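Local atomic coordinates of DNA ligase (Aquifex aeolicus, PDB entry 3QWU), a protein that probably joins nucleic acid ends as an ATP-dependent ligase of the RNA ligase family, and binds adenosine and calcium. Residues Glu78-Gly83 with Arg227-Thr232. Numbering follows the deposited sequence.
Sequences EEKVDG and RAKYIT. With CA (calcium ion), chain D; ADN (adenosine), chain C.
Lys80 NZ is gripped by two partners: it donates to the ribose O4' of the adenosine at 2.8 Å and forms a salt bridge with Glu214. The residues Lys80 to Gly83 fit the KxDG motif of covalent nucleotidyltransferases, whose lysine takes up the nucleotide in relatives. By that likeness, Lys80 is probably the residue that becomes adenylated. Strands 75-80 and 227-231 run parallel in a mixed sheet, with strand 215-220 between them. No hydrogen bond joins the two segments. They meet through side chains that cross the face of the middle strand.

The Lys80 chain is extended as far as CE and turns at its last torsion (chi4 -36°), which brings NZ to the O4' edge of the ribose, close to the ring plane. Its methylenes lie across the side chains of Lys229 and Ile231. Lys80 CD touches Ile231 CD1 at 3.8 Å, and Lys80 CE touches Lys229 CD at 3.9 Å. With chi1 at 61°, the Lys229 chain rises off its strand far enough for CD to make that contact. Bends at chi3 and chi4 then turn Lys229 NZ off to one side, 6.8 Å from Lys80 NZ. On the way, Lys229 CE passes the adenosine O5' at 3.7 Å.

The base is read by strand 75-80. Adenosine N6 donates to the backbone oxygen Glu79 O at 2.8 Å, in a bent bond of 137°. A weak second bond runs from N6 to Glu78 OE1 at 3.5 Å. That carboxylate is held in place by salt bridges to Lys219 and Lys173.

Past the strand, Asp82 reaches the calcium ion, which Glu143 and Asp239 also bind. Its OD2 binds the calcium ion at 2.6 Å, while its OD1 accepts a hydrogen bond from a water on the same ion.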
loop_
_atom_site.group_PDB
_atom_site.type_symbol
_atom_site.label_atom_id
_atom_site.label_comp_id
_atom_site.label_asym_id
_atom_site.label_seq_id
_atom_site.Cartn_x
_atom_site.Cartn_y
_atom_site.Cartn_z
ATOM N N GLU A 78 -14.321 16.428 -21.729
ATOM C CA GLU A 78 -14.957 17.204 -20.654
ATOM C C GLU A 78 -14.040 17.312 -19.425
ATOM O O GLU A 78 -13.255 16.428 -19.188
ATOM C CB GLU A 78 -16.253 16.529 -20.200
ATOM C CG GLU A 78 -17.303 16.597 -21.224
ATOM C CD GLU A 78 -18.630 16.054 -20.735
ATOM O OE1 GLU A 78 -18.679 15.277 -19.752
ATOM O OE2 GLU A 78 -19.631 16.444 -21.344
ATOM N N GLU A 79 -14.176 18.383 -18.643
ATOM C CA GLU A 79 -13.405 18.529 -17.423
ATOM C C GLU A 79 -13.936 17.561 -16.371
ATOM O O GLU A 79 -15.140 17.419 -16.201
ATOM C CB GLU A 79 -13.453 19.941 -16.846
ATOM C CG GLU A 79 -12.658 20.017 -15.499
ATOM C CD GLU A 79 -12.743 21.373 -14.774
ATOM O OE1 GLU A 79 -13.467 22.250 -15.262
ATOM O OE2 GLU A 79 -12.085 21.556 -13.725
ATOM N N LYS A 80 -13.001 16.903 -15.697
ATOM C CA LYS A 80 -13.296 16.069 -14.577
ATOM C C LYS A 80 -13.147 16.947 -13.302
ATOM O O LYS A 80 -12.072 17.475 -12.959
ATOM C CB LYS A 80 -12.364 14.832 -14.542
ATOM C CG LYS A 80 -12.937 13.769 -13.611
ATOM C CD LYS A 80 -12.065 12.577 -13.324
ATOM C CE LYS A 80 -12.614 11.810 -12.021
ATOM N NZ LYS A 80 -13.204 12.720 -10.862
ATOM N N VAL A 81 -14.267 17.183 -12.651
ATOM C CA VAL A 81 -14.310 18.097 -11.517
ATOM C C VAL A 81 -14.194 17.232 -10.260
ATOM O O VAL A 81 -14.863 16.197 -10.108
ATOM C CB VAL A 81 -15.635 18.930 -11.493
ATOM C CG1 VAL A 81 -15.775 19.644 -10.154
ATOM C CG2 VAL A 81 -15.669 19.930 -12.617
ATOM N N ASP A 82 -13.329 17.668 -9.373
ATOM C CA ASP A 82 -13.011 16.924 -8.176
ATOM C C ASP A 82 -13.960 17.326 -7.048
ATOM O O ASP A 82 -13.755 18.314 -6.355
ATOM C CB ASP A 82 -11.564 17.159 -7.793
ATOM C CG ASP A 82 -11.117 16.266 -6.633
ATOM O OD1 ASP A 82 -11.738 15.207 -6.359
ATOM O OD2 ASP A 82 -10.107 16.604 -5.992
ATOM N N GLY A 83 -15.017 16.541 -6.894
ATOM C CA GLY A 83 -15.994 16.751 -5.835
ATOM C C GLY A 83 -16.582 15.381 -5.549
ATOM O O GLY A 83 -15.857 14.396 -5.534
ATOM N N ARG A 227 -16.514 5.512 -22.328
ATOM C CA ARG A 227 -15.873 6.554 -21.540
ATOM C C ARG A 227 -14.519 6.133 -21.007
ATOM O O ARG A 227 -14.254 4.936 -20.800
ATOM C CB ARG A 227 -16.748 6.885 -20.341
ATOM C CG ARG A 227 -17.937 7.696 -20.680
ATOM C CD ARG A 227 -19.257 6.954 -20.499
ATOM N NE ARG A 227 -20.240 7.826 -21.112
ATOM C CZ ARG A 227 -20.730 8.930 -20.542
ATOM N NH1 ARG A 227 -20.424 9.258 -19.276
ATOM N NH2 ARG A 227 -21.566 9.692 -21.234
ATOM N N ALA A 228 -13.687 7.139 -20.750
ATOM C CA ALA A 228 -12.359 6.944 -20.130
ATOM C C ALA A 228 -11.880 8.223 -19.500
ATOM O O ALA A 228 -12.157 9.281 -19.989
ATOM C CB ALA A 228 -11.346 6.444 -21.135
ATOM N N LYS A 229 -11.142 8.130 -18.403
ATOM C CA LYS A 229 -10.686 9.330 -17.705
ATOM C C LYS A 229 -9.162 9.350 -17.567
ATOM O O LYS A 229 -8.500 8.290 -17.522
ATOM C CB LYS A 229 -11.339 9.440 -16.331
ATOM C CG LYS A 229 -11.033 8.285 -15.365
ATOM C CD LYS A 229 -11.636 8.609 -13.950
ATOM C CE LYS A 229 -12.199 7.376 -13.232
ATOM N NZ LYS A 229 -11.212 6.431 -12.643
ATOM N N TYR A 230 -8.617 10.548 -17.501
ATOM C CA TYR A 230 -7.198 10.726 -17.318
ATOM C C TYR A 230 -6.992 11.861 -16.313
ATOM O O TYR A 230 -7.685 12.895 -16.397
ATOM C CB TYR A 230 -6.546 11.013 -18.661
ATOM C CG TYR A 230 -5.093 11.258 -18.569
ATOM C CD1 TYR A 230 -4.583 12.556 -18.447
ATOM C CD2 TYR A 230 -4.188 10.181 -18.598
ATOM C CE1 TYR A 230 -3.175 12.779 -18.359
ATOM C CE2 TYR A 230 -2.814 10.366 -18.505
ATOM C CZ TYR A 230 -2.295 11.667 -18.376
ATOM O OH TYR A 230 -0.917 11.819 -18.256
ATOM N N ILE A 231 -6.056 11.639 -15.361
ATOM C CA ILE A 231 -5.819 12.523 -14.199
ATOM C C ILE A 231 -4.466 13.258 -14.355
ATOM O O ILE A 231 -3.485 12.713 -14.871
ATOM C CB ILE A 231 -5.855 11.687 -12.887
ATOM C CG1 ILE A 231 -7.070 10.705 -12.955
ATOM C CG2 ILE A 231 -5.909 12.549 -11.579
ATOM C CD1 ILE A 231 -8.576 11.221 -12.698
ATOM N N THR A 232 -4.426 14.509 -13.934
ATOM C CA THR A 232 -3.180 15.269 -13.954
ATOM C C THR A 232 -2.247 14.775 -12.850
ATOM O O THR A 232 -2.679 14.175 -11.864
ATOM C CB THR A 232 -3.439 16.749 -13.753
ATOM O OG1 THR A 232 -4.101 16.964 -12.480
ATOM C CG2 THR A 232 -4.306 17.315 -14.939
HETATM CA CA CA D . -7.858 15.313 -6.014
HETATM O "O5'" ADN C . -15.603 7.857 -11.859
HETATM C "C5'" ADN C . -15.331 9.191 -12.291
HETATM C "C4'" ADN C . -16.030 10.179 -11.365
HETATM O "O4'" ADN C . -15.625 11.554 -11.644
HETATM C "C3'" ADN C . -17.539 10.135 -11.567
HETATM O "O3'" ADN C . -18.229 9.194 -10.749
HETATM C "C2'" ADN C . -17.985 11.571 -11.307
HETATM O "O2'" ADN C . -18.532 11.704 -10.006
HETATM C "C1'" ADN C . -16.740 12.445 -11.439
HETATM N N9 ADN C . -16.785 13.384 -12.571
HETATM C C8 ADN C . -16.326 14.656 -12.508
HETATM N N7 ADN C . -16.473 15.312 -13.684
HETATM C C5 ADN C . -17.018 14.400 -14.530
HETATM C C6 ADN C . -17.394 14.422 -15.947
HETATM N N6 ADN C . -17.207 15.585 -16.632
HETATM N N1 ADN C . -17.967 13.301 -16.486
HETATM C C2 ADN C . -18.120 12.166 -15.746
HETATM N N3 ADN C . -17.757 12.071 -14.435
HETATM C C4 ADN C . -17.231 13.141 -13.799
HETATM O O HOH W 1 -9.551 13.843 -5.316
HETATM O O HOH W 2 -7.923 13.517 -7.354
#